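Local coordinates for Ras-related protein Rab-7L1 (Homo sapiens, PDB 6HH2) that cycles between GDP- and GTP-bound states to regulate vesicle trafficking around the trans-Golgi network, recruiting the kinase LRRK2 to the Golgi and stimulating it, at residues A[7-17]-A[57-67]. The protein carries 4 engineered substitutions. Sequence-based numbering, arbitrary orientation. Where two conformers were deposited one is given.
Sequences RDHLFKVLVVG and YEIVRLQLWDI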
loop_
_atom_site.group_PDB
_atom_site.type_symbol
_atom_site.label_atom_id
_atom_site.label_comp_id
_atom_site.label_asym_id
_atom_site.label_seq_id
_atom_site.Cartn_x
_atom_site.Cartn_y
_atom_site.Cartn_z
ATOM N N ARG A 7 16.306 -2.130 18.703
ATOM C CA ARG A 7 15.717 -3.130 17.851
ATOM C C ARG A 7 15.181 -2.452 16.621
ATOM O O ARG A 7 14.683 -1.378 16.698
ATOM C CB ARG A 7 14.571 -3.859 18.560
ATOM C CG ARG A 7 14.764 -5.338 18.768
ATOM C CD ARG A 7 13.952 -5.913 19.944
ATOM N NE ARG A 7 14.744 -6.094 21.178
ATOM C CZ ARG A 7 14.255 -6.438 22.380
ATOM N NH1 ARG A 7 12.964 -6.654 22.569
ATOM N NH2 ARG A 7 15.072 -6.554 23.414
ATOM N N ASP A 8 15.335 -3.086 15.487
ATOM C CA ASP A 8 14.783 -2.558 14.254
ATOM C C ASP A 8 13.712 -3.522 13.761
ATOM O O ASP A 8 13.912 -4.743 13.767
ATOM C CB ASP A 8 15.867 -2.397 13.184
ATOM C CG ASP A 8 16.910 -1.331 13.535
ATOM O OD1 ASP A 8 16.992 -0.911 14.717
ATOM O OD2 ASP A 8 17.657 -0.923 12.609
ATOM N N HIS A 9 12.572 -2.983 13.396
ATOM C CA HIS A 9 11.483 -3.746 12.803
ATOM C C HIS A 9 11.399 -3.311 11.357
ATOM O O HIS A 9 11.032 -2.173 11.086
ATOM C CB HIS A 9 10.158 -3.429 13.504
ATOM C CG HIS A 9 10.201 -3.673 14.993
ATOM N ND1 HIS A 9 9.904 -4.900 15.542
ATOM C CD2 HIS A 9 10.524 -2.864 16.033
ATOM C CE1 HIS A 9 10.044 -4.843 16.857
ATOM N NE2 HIS A 9 10.443 -3.623 17.182
ATOM N N LEU A 10 11.698 -4.217 10.430
ATOM C CA LEU A 10 11.735 -3.896 9.014
ATOM C C LEU A 10 10.523 -4.508 8.333
ATOM O O LEU A 10 10.275 -5.721 8.472
ATOM C CB LEU A 10 13.013 -4.475 8.403
ATOM C CG LEU A 10 13.115 -4.312 6.891
ATOM C CD1 LEU A 10 13.243 -2.845 6.430
ATOM C CD2 LEU A 10 14.322 -5.124 6.420
ATOM N N PHE A 11 9.757 -3.675 7.615
ATOM C CA PHE A 11 8.558 -4.116 6.907
ATOM C C PHE A 11 8.625 -3.707 5.441
ATOM O O PHE A 11 8.773 -2.525 5.132
ATOM C CB PHE A 11 7.269 -3.546 7.537
ATOM C CG PHE A 11 7.086 -3.933 8.977
ATOM C CD1 PHE A 11 6.961 -5.279 9.360
ATOM C CD2 PHE A 11 7.090 -2.942 9.951
ATOM C CE1 PHE A 11 6.766 -5.597 10.710
ATOM C CE2 PHE A 11 6.907 -3.286 11.298
ATOM C CZ PHE A 11 6.785 -4.610 11.652
ATOM N N LYS A 12 8.442 -4.668 4.545
ATOM C CA LYS A 12 8.330 -4.397 3.109
ATOM C C LYS A 12 6.854 -4.286 2.773
ATOM O O LYS A 12 6.065 -5.208 3.054
ATOM C CB LYS A 12 9.005 -5.550 2.354
ATOM C CG LYS A 12 8.695 -5.590 0.835
ATOM C CD LYS A 12 9.599 -6.573 0.109
ATOM C CE LYS A 12 9.158 -6.557 -1.381
ATOM N NZ LYS A 12 10.040 -7.491 -2.177
ATOM N N VAL A 13 6.451 -3.135 2.245
ATOM C CA VAL A 13 5.041 -2.840 1.975
ATOM C C VAL A 13 4.896 -2.682 0.462
ATOM O O VAL A 13 5.597 -1.865 -0.156
ATOM C CB VAL A 13 4.626 -1.541 2.682
ATOM C CG1 VAL A 13 3.188 -1.198 2.314
ATOM C CG2 VAL A 13 4.813 -1.724 4.215
ATOM N N LEU A 14 3.993 -3.452 -0.130
ATOM C CA LEU A 14 3.731 -3.353 -1.581
ATOM C C LEU A 14 2.663 -2.312 -1.834
ATOM O O LEU A 14 1.607 -2.344 -1.192
ATOM C CB LEU A 14 3.233 -4.705 -2.093
ATOM C CG LEU A 14 4.104 -5.872 -1.690
ATOM C CD1 LEU A 14 3.533 -7.176 -2.273
ATOM C CD2 LEU A 14 5.558 -5.638 -2.193
ATOM N N VAL A 15 2.929 -1.352 -2.706
ATOM C CA VAL A 15 1.952 -0.375 -3.144
ATOM C C VAL A 15 1.567 -0.720 -4.568
ATOM O O VAL A 15 2.368 -0.600 -5.516
ATOM C CB VAL A 15 2.495 1.047 -3.077
ATOM C CG1 VAL A 15 1.419 2.034 -3.516
ATOM C CG2 VAL A 15 2.999 1.324 -1.627
ATOM N N VAL A 16 0.389 -1.294 -4.742
ATOM C CA VAL A 16 -0.071 -1.867 -5.999
ATOM C C VAL A 16 -1.397 -1.240 -6.379
ATOM O O VAL A 16 -2.080 -0.624 -5.570
ATOM C CB VAL A 16 -0.170 -3.402 -6.023
ATOM C CG1 VAL A 16 1.186 -4.058 -5.748
ATOM C CG2 VAL A 16 -1.248 -3.922 -5.036
ATOM N N GLY A 17 -1.788 -1.463 -7.616
ATOM C CA GLY A 17 -2.972 -0.852 -8.171
ATOM C C GLY A 17 -2.721 -0.470 -9.614
ATOM O O GLY A 17 -1.584 -0.477 -10.093
ATOM N N TYR A 57 13.865 2.365 22.408
ATOM C CA TYR A 57 14.942 1.500 21.937
ATOM C C TYR A 57 14.639 0.814 20.613
ATOM O O TYR A 57 15.445 -0.014 20.168
ATOM C CB TYR A 57 15.359 0.455 22.993
ATOM C CG TYR A 57 14.350 -0.659 23.093
ATOM C CD1 TYR A 57 13.118 -0.439 23.704
ATOM C CD2 TYR A 57 14.598 -1.921 22.539
ATOM C CE1 TYR A 57 12.171 -1.433 23.778
ATOM C CE2 TYR A 57 13.646 -2.932 22.615
ATOM C CZ TYR A 57 12.430 -2.672 23.240
ATOM O OH TYR A 57 11.443 -3.630 23.330
ATOM N N GLU A 58 13.520 1.147 19.965
ATOM C CA GLU A 58 13.113 0.482 18.732
ATOM C C GLU A 58 12.813 1.490 17.637
ATOM O O GLU A 58 12.188 2.523 17.885
ATOM C CB GLU A 58 11.797 -0.251 18.908
ATOM C CG GLU A 58 11.832 -1.296 20.029
ATOM C CD GLU A 58 10.428 -1.755 20.351
ATOM O OE1 GLU A 58 9.696 -1.071 21.109
ATOM O OE2 GLU A 58 10.016 -2.771 19.793
ATOM N N ILE A 59 13.179 1.141 16.410
ATOM C CA ILE A 59 12.699 1.889 15.265
ATOM C C ILE A 59 11.913 0.936 14.361
ATOM O O ILE A 59 12.057 -0.295 14.428
ATOM C CB ILE A 59 13.841 2.569 14.493
ATOM C CG1 ILE A 59 14.814 1.524 13.970
ATOM C CG2 ILE A 59 14.551 3.651 15.340
ATOM C CD1 ILE A 59 15.681 2.059 12.835
ATOM N N VAL A 60 11.043 1.523 13.540
ATOM C CA VAL A 60 10.327 0.846 12.450
ATOM C C VAL A 60 10.858 1.404 11.142
ATOM O O VAL A 60 10.943 2.627 10.974
ATOM C CB VAL A 60 8.823 1.129 12.549
ATOM C CG1 VAL A 60 8.112 0.707 11.252
ATOM C CG2 VAL A 60 8.235 0.375 13.762
ATOM N N ARG A 61 11.242 0.516 10.233
ATOM C CA ARG A 61 11.764 0.907 8.927
ATOM C C ARG A 61 10.834 0.300 7.879
ATOM O O ARG A 61 10.579 -0.915 7.899
ATOM C CB ARG A 61 13.197 0.396 8.769
ATOM C CG ARG A 61 13.807 0.644 7.392
ATOM C CD ARG A 61 15.297 0.238 7.321
ATOM N NE ARG A 61 16.126 1.161 8.089
ATOM C CZ ARG A 61 16.671 0.893 9.273
ATOM N NH1 ARG A 61 16.501 -0.295 9.840
ATOM N NH2 ARG A 61 17.411 1.816 9.879
ATOM N N LEU A 62 10.271 1.139 7.011
ATOM C CA LEU A 62 9.385 0.652 5.956
ATOM C C LEU A 62 10.092 0.776 4.613
ATOM O O LEU A 62 10.637 1.834 4.294
ATOM C CB LEU A 62 8.131 1.494 5.844
ATOM C CG LEU A 62 7.314 1.684 7.087
ATOM C CD1 LEU A 62 6.066 2.488 6.671
ATOM C CD2 LEU A 62 6.960 0.320 7.658
ATOM N N GLN A 63 10.091 -0.295 3.826
ATOM C CA GLN A 63 10.421 -0.255 2.399
ATOM C C GLN A 63 9.118 -0.151 1.633
ATOM O O GLN A 63 8.252 -1.039 1.727
ATOM C CB GLN A 63 11.139 -1.533 1.968
ATOM C CG GLN A 63 12.458 -1.776 2.664
ATOM C CD GLN A 63 13.137 -3.043 2.179
ATOM O OE1 GLN A 63 12.527 -3.806 1.403
ATOM N NE2 GLN A 63 14.362 -3.291 2.617
ATOM N N LEU A 64 8.944 0.936 0.903
ATOM C CA LEU A 64 7.739 1.163 0.123
ATOM C C LEU A 64 8.048 0.779 -1.341
ATOM O O LEU A 64 8.831 1.452 -2.022
ATOM C CB LEU A 64 7.327 2.633 0.209
ATOM C CG LEU A 64 7.061 3.102 1.642
ATOM C CD1 LEU A 64 7.035 4.638 1.681
ATOM C CD2 LEU A 64 5.731 2.457 2.135
ATOM N N TRP A 65 7.418 -0.305 -1.826
ATOM C CA TRP A 65 7.726 -0.876 -3.140
ATOM C C TRP A 65 6.595 -0.510 -4.095
ATOM O O TRP A 65 5.492 -1.021 -3.970
ATOM C CB TRP A 65 7.866 -2.391 -3.034
ATOM C CG TRP A 65 9.142 -2.864 -2.462
ATOM C CD1 TRP A 65 9.588 -2.699 -1.139
ATOM C CD2 TRP A 65 10.137 -3.595 -3.141
ATOM N NE1 TRP A 65 10.806 -3.337 -0.984
ATOM C CE2 TRP A 65 11.177 -3.883 -2.197
ATOM C CE3 TRP A 65 10.239 -4.083 -4.449
ATOM C CZ2 TRP A 65 12.325 -4.599 -2.543
ATOM C CZ3 TRP A 65 11.376 -4.810 -4.795
ATOM C CH2 TRP A 65 12.414 -5.066 -3.838
ATOM N N ASP A 66 6.866 0.365 -5.066
ATOM C CA ASP A 66 5.853 0.766 -6.067
ATOM C C ASP A 66 5.944 -0.189 -7.269
ATOM O O ASP A 66 7.011 -0.335 -7.883
ATOM C CB ASP A 66 6.247 2.190 -6.480
ATOM C CG ASP A 66 5.338 2.859 -7.485
ATOM O OD1 ASP A 66 4.484 2.253 -8.135
ATOM O OD2 ASP A 66 5.573 4.086 -7.618
ATOM N N ILE A 67 4.818 -0.842 -7.617
ATOM C CA ILE A 67 4.866 -1.810 -8.718
ATOM C C ILE A 67 5.221 -1.150 -10.041
ATOM O O ILE A 67 5.713 -1.830 -10.953
ATOM C CB ILE A 67 3.566 -2.640 -8.786
ATOM C CG1 ILE A 67 3.675 -3.755 -9.830
ATOM C CG2 ILE A 67 2.355 -1.767 -9.062
ATOM C CD1 ILE A 67 2.885 -4.935 -9.427
#
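R7 opens the pairing of two parallel strands: its backbone N bonds to Y57 O, and its poorly ordered guanidinium lies against the rim of the Y57 ring, the planes 81° apart. The odd-numbered residues from R7 to V15 each give and accept a backbone bond, straddling one residue of 57-67, as parallel strands require. D8 leans alongside I59, and its OD2 takes a nearly straight salt-bridge bond from R61 NH1 (3.1 Å); OD2 lies in the guanidinium plane, whereas NH1 approaches it from above the carboxylate plane. R61 gets there because its chain bends at chi3 (-71°), its aliphatic part resting on L10 CD1. On the other face of the sheet, which F11, V13 and V15 share, H9 NE2 donates to the anti side of E58 OE2 (2.8 Å), while E58 OE1 is held by S55 OG. F11 then packs edge-on, CD2 lying 4.0 Å from V60 CG1, and its CB meets L62 CD2. The fully extended chain of K12 runs across one face of the W65 indole: CE sits 3.5 Å from the five-membered-ring centroid as a CH-pi contact, and NZ 3.6 Å from the six-membered-ring centroid as a cation-pi pair. That ammonium also bonds to the carbonyls of Y80 and R82, and W65 NE1 is tied in the ring plane to Q63 OE1 (3.0 Å), so both partners are fixed. V13 and V15 continue the apolar face, and V16 CG1 touches I67 CB just before the probable P-loop begins at G17. D66, paired with V15 and bonded through OD2 to T24 OG1, brings its side chain to about 4 Å from the bound magnesium ion. In this Ras-type sheet strand 8-17 is flanked by 58-66 and 86-92; helix 165-178 packs on H9, F11 and V13, whereas helix 78-81 meets L14 and V16, and strand 48-55 borders 58-66.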